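Local coordinates for protein prolyl oligopeptidase (Novosphingobium capsulatum, PDB 1YR2) that probably cleaves oligopeptides on the carboxyl side of proline, and less readily of alanine, as a serine peptidase built from a beta-propeller and an alpha/beta-hydrolase domain, at residues R101-I106 with A508-T512; D107-G112 with Y123-G128; G148-L152 with V194-G199; G486-L492 with V563-L569. Numbering follows the deposited sequence.

How the interactions relate
Interaction 4 belongs to the alpha/beta-hydrolase domain, interactions 2 and 3 to the beta-propeller, and interaction 1 packs the helix leading into the propeller, 95-105, onto helix 508-514 of the hydrolase domain. Interaction 2 starts where the first segment of interaction 1 ends, and both its segments lie between the two of interaction 1; the centres are about 17 Å apart. Interactions 2 and 3 reach the same four-stranded blade and touch where Y123 OH lies 3.4 Å from G148 CA. Chemistry follows the elements that meet: helix on helix in interaction 1, partly buried, without a hydrogen bond across; strand pairing in interaction 2, at the surface, with four; interactions 3 and 4, partly buried, combine apolar contacts with hydrogen bonds.

Interaction 1: residues R101-I106 with A508-T512; sequences RMKALI and AGFMT
Two helical segments, 101-105 and 508-512, pack with their axes 9.1 Å apart at closest approach and their N-to-C directions at 136°, about midway between perpendicular and antiparallel. The CA atoms of L105 and A508 lie 6.1 Å apart, those of M102 and T512 5.5 Å. A508 points its CB toward residues 101-106, where I106 CD1 comes to 3.7 Å (I106 chi1 m, chi2 m) and M102 CE to 4.4 Å; A508 O lies 3.7 Å from L105 CD1. At G509 the extended M102 side chain (t, t, t) brings its CE to 3.9 Å from the backbone N. Helix 95-105, from the chain before the first blade, packs on helices 508-514 and 699-717 of the alpha/beta-hydrolase domain, M102 touching both, so this N-terminal part is held against that domain just before the chain enters the propeller. M511, chi1 t and chi2 p, sets CG 4.0 Å from L105 CD1, with L105 in the mt rotamer. T512, chi1 m, turns OG1 back to donate to A508 O at 2.9 Å, and this hydroxyl lies 3.3 Å from M102 CB and 3.5 Å from L105 CD1. T512 CG2 meets R101 CB at 4.1 Å, while the R101 guanidinium forms a salt bridge with D515.

Interaction 2: residues D107-G112 with Y123-G128; sequences DYERFG and YSWNSG
Three backbone hydrogen bonds zip these antiparallel segments together: R110 N to N126 O and N126 N to R110 O, both 3.0 Å, and G112 N to S124 O, 2.9 Å. They belong to the hairpin of strands 110-117 and 120-126, two neighbouring strands of a four-stranded antiparallel propeller blade. R110 and N126 are a hydrogen-bonded pair with CA atoms 5.3 Å apart; in the adjoining non-hydrogen-bonded pair, F111 CA and W125 CA are 4.7 Å apart. A fourth bond uses side chains, W125 NE1 donating to E109 OE1 at 3.0 Å, while E109 OE2 accepts from H451 N. One water donates to R110 O (3.1 Å) and hydrogen-bonds S124 OG (2.8 Å). At the end of the strand, N126 OD1 accepts from G128 N at 2.8 Å, an Asx turn, and the positive phi of G128 (112°) suits glycine, whose CA lies 3.2 Å from Y108 O. On the face bearing F111 and W125, the tryptophan (chi1 t, chi2 80°) directs its edge to the face of the F111 ring (chi1 m, chi2 82°), with the phenyl and five-membered ring centroids 4.5 Å apart and planes at 59°. Y123, chi1 p, extends the packing, its CD2 3.9 Å from F111 CD2.

Interaction 3: residues G148-L152 with V194-G199; sequences GRVLL and VGVADG
Strand 149-152 is an outermost strand of the propeller blade that begins with strand 110-117, and it meets the end of strand 188-195, together with the turn that follows, in the next blade. The two segments share no beta bridge; their nearest CA atoms, of L151 and G199, are 5.7 Å apart, and 274 Å² is buried in all. R149 opens the contact from an extended backbone (phi/psi -87/137°). Its CB points toward the partner, and chi1 t, chi2 t, chi3 p bring the guanidinium to V196 O, which accepts from NH1 at 2.8 Å and from NH2 at 3.1 Å. A197 O lies over one face of the guanidinium, 3.7 Å from NH1. At L151 the chain turns a corner (phi/psi -92/-48°), and L151 and L152 together face L135 as a classic beta bulge. L151, chi1 t and chi2 p, inserts its end into the partner: CD1 is 3.9 Å from G199 CA and 4.1 Å from V194 CG1, and CD2 is 4.4 Å from V196 CG2. F122 also packs on L151 and V196. L152, in the mt rotamer, adds CD2 at 4.4 Å from V194 CG1 and continues onto L177 and Y179. Neighbouring blades are therefore joined here by leucine and valine side chains, with a bifurcated hydrogen bond from the R149 guanidinium to V196 O at the exposed margin, so the polar tie rests on the backbone of V196 rather than on an opposing charged side chain.

Interaction 4: residues G486-L492 with V563-L569; sequences GPLPTLL and VTPRHGL
T490, chi1 m, is the polar centre of this contact: its OG1 donates to L488 O at 2.8 Å and accepts from T564 OG1 at 2.6 Å, T564 also having chi1 m. L488 (mt) has its CA-to-CB bond pointing away, though CB still touches the other segment; its extended backbone (phi/psi -133/152°) gives N to V563 O at 2.9 Å, and its O lies 3.1 Å from P565 CD. P487 and P565, both C-gamma exo, meet with CB of P487 3.9 Å from CD of P565. A water donates to G486 O and V563 O, 2.7 Å from each. These residues lead into two adjacent parallel strands, 490-493 and 569-574, in the mixed eight-stranded sheet of the alpha/beta-hydrolase fold. T490 and L569 form a parallel bridge with CA atoms 5.1 Å apart, and T490 N donates to G568 O at 3.0 Å. G568 closes a type I turn begun at P565, with G568 N bonded to P565 O at 3.0 Å. On the side of the sheet bearing T490 and L569, both L569 and L492 take chi1 t and chi2 p; L569 CD1 lies 4.0 Å from L492 CB and 4.2 Å from T490 CG2, while L492 also packs on F551 of helix 544-560.

Interaction 1: residues R101-I106 with A508-T512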
loop_
_atom_site.group_PDB
_atom_site.type_symbol
_atom_site.label_atom_id
_atom_site.label_comp_id
_atom_site.label_asym_id
_atom_site.label_seq_id
_atom_site.Cartn_x
_atom_site.Cartn_y
_atom_site.Cartn_z
ATOM N N ARG A 101 -7.756 -13.953 17.942
ATOM C CA ARG A 101 -8.410 -13.444 16.748
ATOM C C ARG A 101 -7.369 -13.110 15.676
ATOM O O ARG A 101 -7.536 -13.504 14.508
ATOM C CB ARG A 101 -9.268 -12.217 17.037
ATOM C CG ARG A 101 -10.177 -11.830 15.880
ATOM C CD ARG A 101 -11.279 -12.831 15.684
ATOM N NE ARG A 101 -11.910 -12.766 14.384
ATOM C CZ ARG A 101 -11.548 -13.497 13.319
ATOM N NH1 ARG A 101 -10.434 -14.252 13.309
ATOM N NH2 ARG A 101 -12.238 -13.372 12.211
ATOM N N MET A 102 -6.311 -12.396 16.051
ATOM C CA MET A 102 -5.333 -11.938 15.077
ATOM C C MET A 102 -4.601 -13.109 14.425
ATOM O O MET A 102 -4.475 -13.131 13.221
ATOM C CB MET A 102 -4.303 -10.998 15.644
ATOM C CG MET A 102 -3.435 -10.428 14.515
ATOM S SD MET A 102 -2.626 -9.015 15.008
ATOM C CE MET A 102 -1.617 -8.627 13.389
ATOM N N LYS A 103 -4.168 -14.076 15.224
ATOM C CA LYS A 103 -3.524 -15.260 14.690
ATOM C C LYS A 103 -4.439 -15.892 13.610
ATOM O O LYS A 103 -3.974 -16.320 12.574
ATOM C CB LYS A 103 -3.256 -16.274 15.806
ATOM C CG LYS A 103 -2.014 -16.001 16.677
ATOM C CD LYS A 103 -1.673 -17.226 17.601
ATOM C CE LYS A 103 -0.602 -16.878 18.645
ATOM N NZ LYS A 103 -0.672 -17.766 19.878
ATOM N N ALA A 104 -5.734 -15.957 13.857
ATOM C CA ALA A 104 -6.629 -16.669 12.960
ATOM C C ALA A 104 -6.861 -15.898 11.634
ATOM O O ALA A 104 -7.245 -16.516 10.646
ATOM C CB ALA A 104 -7.928 -16.951 13.629
ATOM N N LEU A 105 -6.555 -14.599 11.641
ATOM C CA LEU A 105 -6.755 -13.693 10.487
ATOM C C LEU A 105 -5.584 -13.621 9.501
ATOM O O LEU A 105 -5.757 -13.094 8.383
ATOM C CB LEU A 105 -7.017 -12.273 10.981
ATOM C CG LEU A 105 -8.356 -11.997 11.650
ATOM C CD1 LEU A 105 -8.389 -10.625 12.242
ATOM C CD2 LEU A 105 -9.443 -12.108 10.653
ATOM N N ILE A 106 -4.402 -14.117 9.882
ATOM C CA ILE A 106 -3.156 -13.921 9.067
ATOM C C ILE A 106 -3.031 -14.718 7.770
ATOM O O ILE A 106 -2.634 -14.178 6.745
ATOM C CB ILE A 106 -1.869 -14.255 9.918
ATOM C CG1 ILE A 106 -1.758 -13.343 11.122
ATOM C CG2 ILE A 106 -0.574 -14.116 9.038
ATOM C CD1 ILE A 106 -1.968 -11.868 10.758
ATOM N N ALA A 508 -4.763 -6.805 8.953
ATOM C CA ALA A 508 -5.162 -7.836 9.898
ATOM C C ALA A 508 -5.254 -7.278 11.336
ATOM O O ALA A 508 -6.136 -7.655 12.105
ATOM C CB ALA A 508 -4.209 -9.011 9.830
ATOM N N GLY A 509 -4.334 -6.395 11.716
ATOM C CA GLY A 509 -4.420 -5.728 13.001
ATOM C C GLY A 509 -5.681 -4.905 13.191
ATOM O O GLY A 509 -6.397 -5.089 14.169
ATOM N N PHE A 510 -6.029 -4.094 12.219
ATOM C CA PHE A 510 -7.253 -3.274 12.349
ATOM C C PHE A 510 -8.487 -4.164 12.350
ATOM O O PHE A 510 -9.435 -3.911 13.110
ATOM C CB PHE A 510 -7.365 -2.187 11.315
ATOM C CG PHE A 510 -6.280 -1.121 11.442
ATOM C CD1 PHE A 510 -5.716 -0.806 12.694
ATOM C CD2 PHE A 510 -5.822 -0.477 10.334
ATOM C CE1 PHE A 510 -4.661 0.135 12.794
ATOM C CE2 PHE A 510 -4.803 0.495 10.433
ATOM C CZ PHE A 510 -4.220 0.780 11.648
ATOM N N MET A 511 -8.449 -5.227 11.576
ATOM C CA MET A 511 -9.584 -6.160 11.509
ATOM C C MET A 511 -9.837 -6.868 12.833
ATOM O O MET A 511 -10.983 -7.200 13.171
ATOM C CB MET A 511 -9.352 -7.174 10.414
ATOM C CG MET A 511 -10.555 -8.043 10.071
ATOM S SD MET A 511 -11.886 -7.028 9.314
ATOM C CE MET A 511 -13.138 -7.844 10.033
ATOM N N THR A 512 -8.765 -7.129 13.565
ATOM C CA THR A 512 -8.857 -7.747 14.883
ATOM C C THR A 512 -9.711 -6.851 15.797
ATOM O O THR A 512 -10.570 -7.346 16.546
ATOM C CB THR A 512 -7.423 -7.944 15.484
ATOM O OG1 THR A 512 -6.663 -8.834 14.662
ATOM C CG2 THR A 512 -7.458 -8.593 16.911
#

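Interaction 2: residues D107-G112 with Y123-G128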
loop_
_atom_site.group_PDB
_atom_site.type_symbol
_atom_site.label_atom_id
_atom_site.label_comp_id
_atom_site.label_asym_id
_atom_site.label_seq_id
_atom_site.Cartn_x
_atom_site.Cartn_y
_atom_site.Cartn_z
ATOM N N ASP A 107 -3.309 -16.010 7.830
ATOM C CA ASP A 107 -3.010 -16.928 6.750
ATOM C C ASP A 107 -4.332 -17.291 6.097
ATOM O O ASP A 107 -5.269 -17.817 6.753
ATOM C CB ASP A 107 -2.253 -18.185 7.243
ATOM C CG ASP A 107 -0.917 -17.831 7.926
ATOM O OD1 ASP A 107 -0.087 -17.113 7.313
ATOM O OD2 ASP A 107 -0.618 -18.181 9.106
ATOM N N TYR A 108 -4.436 -16.961 4.816
ATOM C CA TYR A 108 -5.592 -17.357 4.046
ATOM C C TYR A 108 -5.172 -17.471 2.577
ATOM O O TYR A 108 -4.178 -16.876 2.162
ATOM C CB TYR A 108 -6.716 -16.321 4.212
ATOM C CG TYR A 108 -6.251 -14.895 4.084
ATOM C CD1 TYR A 108 -6.197 -14.264 2.837
ATOM C CD2 TYR A 108 -5.811 -14.176 5.195
ATOM C CE1 TYR A 108 -5.717 -12.961 2.702
ATOM C CE2 TYR A 108 -5.361 -12.841 5.059
ATOM C CZ TYR A 108 -5.303 -12.258 3.830
ATOM O OH TYR A 108 -4.847 -10.952 3.692
ATOM N N GLU A 109 -5.937 -18.218 1.795
ATOM C CA GLU A 109 -5.647 -18.376 0.374
ATOM C C GLU A 109 -5.807 -17.077 -0.412
ATOM O O GLU A 109 -6.603 -16.180 -0.052
ATOM C CB GLU A 109 -6.549 -19.474 -0.215
ATOM C CG GLU A 109 -7.996 -19.065 -0.368
ATOM C CD GLU A 109 -8.859 -20.226 -0.869
ATOM O OE1 GLU A 109 -8.373 -20.982 -1.766
ATOM O OE2 GLU A 109 -10.010 -20.357 -0.370
ATOM N N ARG A 110 -5.087 -16.995 -1.533
ATOM C CA ARG A 110 -5.166 -15.821 -2.408
ATOM C C ARG A 110 -5.084 -16.228 -3.861
ATOM O O ARG A 110 -4.278 -17.039 -4.236
ATOM C CB ARG A 110 -4.043 -14.823 -2.113
ATOM C CG ARG A 110 -3.660 -14.671 -0.643
ATOM C CD ARG A 110 -2.454 -13.731 -0.394
ATOM N NE ARG A 110 -1.167 -14.350 -0.763
ATOM C CZ ARG A 110 -0.525 -14.152 -1.907
ATOM N NH1 ARG A 110 -1.016 -13.328 -2.830
ATOM N NH2 ARG A 110 0.629 -14.761 -2.125
ATOM N N PHE A 111 -5.944 -15.639 -4.670
ATOM C CA PHE A 111 -5.967 -15.851 -6.113
ATOM C C PHE A 111 -5.384 -14.608 -6.788
ATOM O O PHE A 111 -5.623 -13.482 -6.348
ATOM C CB PHE A 111 -7.395 -16.097 -6.625
ATOM C CG PHE A 111 -7.964 -17.410 -6.237
ATOM C CD1 PHE A 111 -8.535 -17.573 -4.988
ATOM C CD2 PHE A 111 -7.945 -18.494 -7.099
ATOM C CE1 PHE A 111 -9.108 -18.806 -4.637
ATOM C CE2 PHE A 111 -8.520 -19.689 -6.758
ATOM C CZ PHE A 111 -9.072 -19.851 -5.522
ATOM N N GLY A 112 -4.604 -14.816 -7.844
ATOM C CA GLY A 112 -4.206 -13.730 -8.719
ATOM C C GLY A 112 -5.237 -13.443 -9.776
ATOM O O GLY A 112 -6.148 -14.228 -10.020
ATOM N N TYR A 123 -3.876 -18.542 -13.671
ATOM C CA TYR A 123 -3.920 -17.681 -12.493
ATOM C C TYR A 123 -3.022 -18.224 -11.404
ATOM O O TYR A 123 -2.867 -19.411 -11.244
ATOM C CB TYR A 123 -5.375 -17.509 -11.983
ATOM C CG TYR A 123 -6.052 -18.840 -11.688
ATOM C CD1 TYR A 123 -6.535 -19.612 -12.708
ATOM C CD2 TYR A 123 -6.135 -19.323 -10.396
ATOM C CE1 TYR A 123 -7.146 -20.818 -12.485
ATOM C CE2 TYR A 123 -6.732 -20.545 -10.141
ATOM C CZ TYR A 123 -7.217 -21.301 -11.204
ATOM O OH TYR A 123 -7.790 -22.526 -10.993
ATOM N N SER A 124 -2.402 -17.322 -10.664
ATOM C CA SER A 124 -1.656 -17.704 -9.480
ATOM C C SER A 124 -2.632 -18.099 -8.333
ATOM O O SER A 124 -3.762 -17.589 -8.281
ATOM C CB SER A 124 -0.690 -16.571 -9.102
ATOM O OG SER A 124 -1.350 -15.503 -8.476
ATOM N N TRP A 125 -2.165 -18.973 -7.437
ATOM C CA TRP A 125 -2.871 -19.363 -6.246
ATOM C C TRP A 125 -1.883 -19.700 -5.163
ATOM O O TRP A 125 -0.919 -20.377 -5.415
ATOM C CB TRP A 125 -3.780 -20.559 -6.481
ATOM C CG TRP A 125 -4.549 -20.961 -5.300
ATOM C CD1 TRP A 125 -5.669 -20.400 -4.846
ATOM C CD2 TRP A 125 -4.265 -22.050 -4.419
ATOM N NE1 TRP A 125 -6.112 -21.028 -3.710
ATOM C CE2 TRP A 125 -5.276 -22.068 -3.440
ATOM C CE3 TRP A 125 -3.260 -23.036 -4.365
ATOM C CZ2 TRP A 125 -5.332 -23.026 -2.434
ATOM C CZ3 TRP A 125 -3.307 -23.967 -3.372
ATOM C CH2 TRP A 125 -4.334 -23.970 -2.413
ATOM N N ASN A 126 -2.151 -19.195 -3.975
ATOM C CA ASN A 126 -1.462 -19.574 -2.755
ATOM C C ASN A 126 -2.462 -20.107 -1.740
ATOM O O ASN A 126 -3.467 -19.524 -1.537
ATOM C CB ASN A 126 -0.750 -18.351 -2.175
ATOM C CG ASN A 126 0.390 -18.729 -1.219
ATOM O OD1 ASN A 126 0.164 -19.453 -0.232
ATOM N ND2 ASN A 126 1.627 -18.232 -1.505
ATOM N N SER A 127 -2.145 -21.211 -1.080
ATOM C CA SER A 127 -3.005 -21.738 -0.011
ATOM C C SER A 127 -3.050 -20.841 1.229
ATOM O O SER A 127 -3.946 -20.979 2.075
ATOM C CB SER A 127 -2.474 -23.104 0.405
ATOM O OG SER A 127 -1.122 -22.942 0.831
ATOM N N GLY A 128 -2.079 -19.947 1.351
ATOM C CA GLY A 128 -1.890 -19.091 2.505
ATOM C C GLY A 128 -0.608 -19.538 3.179
ATOM O O GLY A 128 0.008 -18.767 3.899
HETATM O O HOH W 1 -1.906 -15.794 -5.729
#

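Interaction 3: residues G148-L152 with V194-G199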
loop_
_atom_site.group_PDB
_atom_site.type_symbol
_atom_site.label_atom_id
_atom_site.label_comp_id
_atom_site.label_asym_id
_atom_site.label_seq_id
_atom_site.Cartn_x
_atom_site.Cartn_y
_atom_site.Cartn_z
ATOM N N GLY A 148 -7.789 -25.917 -10.088
ATOM C CA GLY A 148 -6.918 -25.849 -11.241
ATOM C C GLY A 148 -5.775 -26.835 -11.160
ATOM O O GLY A 148 -5.461 -27.296 -10.093
ATOM N N ARG A 149 -5.170 -27.103 -12.306
ATOM C CA ARG A 149 -4.001 -27.976 -12.420
ATOM C C ARG A 149 -2.739 -27.142 -12.183
ATOM O O ARG A 149 -2.629 -26.008 -12.672
ATOM C CB ARG A 149 -3.997 -28.615 -13.815
ATOM C CG ARG A 149 -2.722 -29.309 -14.198
ATOM C CD ARG A 149 -2.832 -30.099 -15.464
ATOM N NE ARG A 149 -3.385 -29.340 -16.613
ATOM C CZ ARG A 149 -2.665 -28.768 -17.582
ATOM N NH1 ARG A 149 -1.331 -28.770 -17.536
ATOM N NH2 ARG A 149 -3.295 -28.170 -18.599
ATOM N N VAL A 150 -1.801 -27.679 -11.412
ATOM C CA VAL A 150 -0.550 -26.994 -11.178
ATOM C C VAL A 150 0.314 -27.050 -12.429
ATOM O O VAL A 150 0.761 -28.101 -12.861
ATOM C CB VAL A 150 0.203 -27.586 -10.005
ATOM C CG1 VAL A 150 1.573 -26.919 -9.840
ATOM C CG2 VAL A 150 -0.675 -27.480 -8.736
ATOM N N LEU A 151 0.542 -25.886 -12.997
ATOM C CA LEU A 151 1.378 -25.697 -14.157
ATOM C C LEU A 151 2.812 -25.381 -13.757
ATOM O O LEU A 151 3.718 -25.979 -14.319
ATOM C CB LEU A 151 0.795 -24.587 -15.044
ATOM C CG LEU A 151 1.496 -24.396 -16.386
ATOM C CD1 LEU A 151 1.541 -25.695 -17.246
ATOM C CD2 LEU A 151 0.805 -23.278 -17.160
ATOM N N LEU A 152 3.027 -24.440 -12.834
ATOM C CA LEU A 152 4.325 -24.278 -12.175
ATOM C C LEU A 152 4.186 -24.281 -10.667
ATOM O O LEU A 152 3.255 -23.694 -10.125
ATOM C CB LEU A 152 4.999 -22.965 -12.597
ATOM C CG LEU A 152 5.166 -22.659 -14.087
ATOM C CD1 LEU A 152 5.542 -21.195 -14.267
ATOM C CD2 LEU A 152 6.209 -23.584 -14.643
ATOM N N VAL A 194 7.127 -23.748 -20.889
ATOM C CA VAL A 194 6.447 -25.010 -20.653
ATOM C C VAL A 194 5.287 -25.138 -21.666
ATOM O O VAL A 194 4.700 -24.139 -22.112
ATOM C CB VAL A 194 5.974 -25.061 -19.185
ATOM C CG1 VAL A 194 4.950 -23.997 -18.880
ATOM C CG2 VAL A 194 5.433 -26.372 -18.814
ATOM N N GLY A 195 5.035 -26.367 -22.108
ATOM C CA GLY A 195 3.858 -26.683 -22.891
ATOM C C GLY A 195 2.694 -26.821 -21.939
ATOM O O GLY A 195 2.750 -27.473 -20.905
ATOM N N VAL A 196 1.607 -26.183 -22.273
ATOM C CA VAL A 196 0.531 -26.077 -21.328
ATOM C C VAL A 196 -0.267 -27.378 -21.206
ATOM O O VAL A 196 -0.650 -27.763 -20.091
ATOM C CB VAL A 196 -0.387 -24.900 -21.690
ATOM C CG1 VAL A 196 -1.599 -24.886 -20.832
ATOM C CG2 VAL A 196 0.371 -23.556 -21.538
ATOM N N ALA A 197 -0.554 -28.035 -22.337
ATOM C CA ALA A 197 -1.356 -29.269 -22.341
ATOM C C ALA A 197 -0.776 -30.304 -21.375
ATOM O O ALA A 197 -1.512 -30.874 -20.564
ATOM C CB ALA A 197 -1.446 -29.872 -23.756
ATOM N N ASP A 198 0.524 -30.553 -21.446
ATOM C CA ASP A 198 1.149 -31.574 -20.578
ATOM C C ASP A 198 1.985 -31.041 -19.409
ATOM O O ASP A 198 2.385 -31.806 -18.544
ATOM C CB ASP A 198 1.979 -32.573 -21.376
ATOM C CG ASP A 198 3.099 -31.924 -22.183
ATOM O OD1 ASP A 198 3.395 -30.692 -22.039
ATOM O OD2 ASP A 198 3.737 -32.597 -23.026
ATOM N N GLY A 199 2.251 -29.748 -19.385
ATOM C CA GLY A 199 3.025 -29.169 -18.309
ATOM C C GLY A 199 4.511 -29.497 -18.363
ATOM O O GLY A 199 5.206 -29.264 -17.382
#

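Interaction 4: residues G486-L492 with V563-L569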
loop_
_atom_site.group_PDB
_atom_site.type_symbol
_atom_site.label_atom_id
_atom_site.label_comp_id
_atom_site.label_asym_id
_atom_site.label_seq_id
_atom_site.Cartn_x
_atom_site.Cartn_y
_atom_site.Cartn_z
ATOM N N GLY A 486 -24.722 1.751 18.013
ATOM C CA GLY A 486 -24.497 2.855 18.906
ATOM C C GLY A 486 -23.024 3.159 19.055
ATOM O O GLY A 486 -22.192 2.582 18.350
ATOM N N PRO A 487 -22.709 4.087 19.952
ATOM C CA PRO A 487 -21.314 4.457 20.258
ATOM C C PRO A 487 -20.474 3.257 20.691
ATOM O O PRO A 487 -20.953 2.429 21.459
ATOM C CB PRO A 487 -21.434 5.476 21.406
ATOM C CG PRO A 487 -22.874 5.856 21.479
ATOM C CD PRO A 487 -23.695 4.919 20.675
ATOM N N LEU A 488 -19.248 3.166 20.194
ATOM C CA LEU A 488 -18.373 2.042 20.516
ATOM C C LEU A 488 -16.977 2.529 20.894
ATOM O O LEU A 488 -16.566 3.564 20.415
ATOM C CB LEU A 488 -18.266 1.150 19.290
ATOM C CG LEU A 488 -19.466 0.269 18.960
ATOM C CD1 LEU A 488 -19.172 -0.512 17.675
ATOM C CD2 LEU A 488 -19.766 -0.663 20.129
ATOM N N PRO A 489 -16.241 1.794 21.731
ATOM C CA PRO A 489 -14.791 2.039 21.828
ATOM C C PRO A 489 -14.189 2.106 20.415
ATOM O O PRO A 489 -14.496 1.274 19.545
ATOM C CB PRO A 489 -14.279 0.831 22.576
ATOM C CG PRO A 489 -15.443 0.442 23.432
ATOM C CD PRO A 489 -16.675 0.711 22.620
ATOM N N THR A 490 -13.343 3.101 20.185
ATOM C CA THR A 490 -12.928 3.447 18.837
ATOM C C THR A 490 -11.430 3.604 18.815
ATOM O O THR A 490 -10.838 4.193 19.707
ATOM C CB THR A 490 -13.605 4.752 18.390
ATOM O OG1 THR A 490 -15.018 4.572 18.328
ATOM C CG2 THR A 490 -13.201 5.158 16.980
ATOM N N LEU A 491 -10.831 3.050 17.763
ATOM C CA LEU A 491 -9.432 3.208 17.448
ATOM C C LEU A 491 -9.346 4.126 16.229
ATOM O O LEU A 491 -9.806 3.758 15.138
ATOM C CB LEU A 491 -8.826 1.834 17.140
ATOM C CG LEU A 491 -7.300 1.721 17.019
ATOM C CD1 LEU A 491 -6.897 0.231 16.936
ATOM C CD2 LEU A 491 -6.800 2.413 15.818
ATOM N N LEU A 492 -8.743 5.300 16.414
ATOM C CA LEU A 492 -8.588 6.324 15.368
ATOM C C LEU A 492 -7.125 6.400 14.973
ATOM O O LEU A 492 -6.283 6.644 15.810
ATOM C CB LEU A 492 -9.043 7.677 15.884
ATOM C CG LEU A 492 -8.693 8.910 15.079
ATOM C CD1 LEU A 492 -9.358 8.849 13.681
ATOM C CD2 LEU A 492 -9.064 10.164 15.835
ATOM N N VAL A 563 -20.406 8.086 17.165
ATOM C CA VAL A 563 -19.592 6.904 16.846
ATOM C C VAL A 563 -18.858 6.349 18.061
ATOM O O VAL A 563 -18.707 5.140 18.179
ATOM C CB VAL A 563 -18.542 7.206 15.768
ATOM C CG1 VAL A 563 -17.717 5.983 15.434
ATOM C CG2 VAL A 563 -19.229 7.729 14.522
ATOM N N THR A 564 -18.456 7.240 18.971
ATOM C CA THR A 564 -17.559 6.930 20.090
ATOM C C THR A 564 -18.023 7.570 21.388
ATOM O O THR A 564 -18.392 8.734 21.383
ATOM C CB THR A 564 -16.175 7.516 19.741
ATOM O OG1 THR A 564 -15.796 7.019 18.453
ATOM C CG2 THR A 564 -15.073 7.033 20.732
ATOM N N PRO A 565 -17.960 6.854 22.505
ATOM C CA PRO A 565 -18.244 7.489 23.802
ATOM C C PRO A 565 -17.232 8.554 24.124
ATOM O O PRO A 565 -16.088 8.513 23.647
ATOM C CB PRO A 565 -18.172 6.331 24.811
ATOM C CG PRO A 565 -18.237 5.075 24.022
ATOM C CD PRO A 565 -17.704 5.413 22.641
ATOM N N ARG A 566 -17.646 9.511 24.939
ATOM C CA ARG A 566 -16.765 10.577 25.401
ATOM C C ARG A 566 -15.405 10.076 25.898
ATOM O O ARG A 566 -14.358 10.676 25.594
ATOM C CB ARG A 566 -17.461 11.391 26.509
ATOM C CG ARG A 566 -16.668 12.566 27.043
ATOM C CD ARG A 566 -16.273 13.540 25.968
ATOM N NE ARG A 566 -15.330 14.554 26.420
ATOM C CZ ARG A 566 -14.006 14.438 26.443
ATOM N NH1 ARG A 566 -13.396 13.318 26.049
ATOM N NH2 ARG A 566 -13.285 15.460 26.897
ATOM N N HIS A 567 -15.415 8.989 26.665
ATOM C CA HIS A 567 -14.185 8.447 27.234
ATOM C C HIS A 567 -13.762 7.125 26.587
ATOM O O HIS A 567 -13.054 6.349 27.194
ATOM C CB HIS A 567 -14.314 8.337 28.785
ATOM C CG HIS A 567 -14.556 9.658 29.440
ATOM N ND1 HIS A 567 -13.655 10.708 29.348
ATOM C CD2 HIS A 567 -15.636 10.140 30.099
ATOM C CE1 HIS A 567 -14.155 11.760 29.979
ATOM N NE2 HIS A 567 -15.359 11.448 30.425
ATOM N N GLY A 568 -14.156 6.913 25.335
ATOM C CA GLY A 568 -13.853 5.685 24.612
ATOM C C GLY A 568 -13.011 5.852 23.360
ATOM O O GLY A 568 -13.036 4.967 22.518
ATOM N N LEU A 569 -12.291 6.949 23.223
ATOM C CA LEU A 569 -11.429 7.156 22.054
ATOM C C LEU A 569 -9.962 6.784 22.296
ATOM O O LEU A 569 -9.307 7.293 23.225
ATOM C CB LEU A 569 -11.525 8.625 21.596
ATOM C CG LEU A 569 -10.815 8.999 20.313
ATOM C CD1 LEU A 569 -11.243 8.159 19.132
ATOM C CD2 LEU A 569 -11.054 10.458 20.049
HETATM O O HOH W 2 -20.100 3.281 16.746
#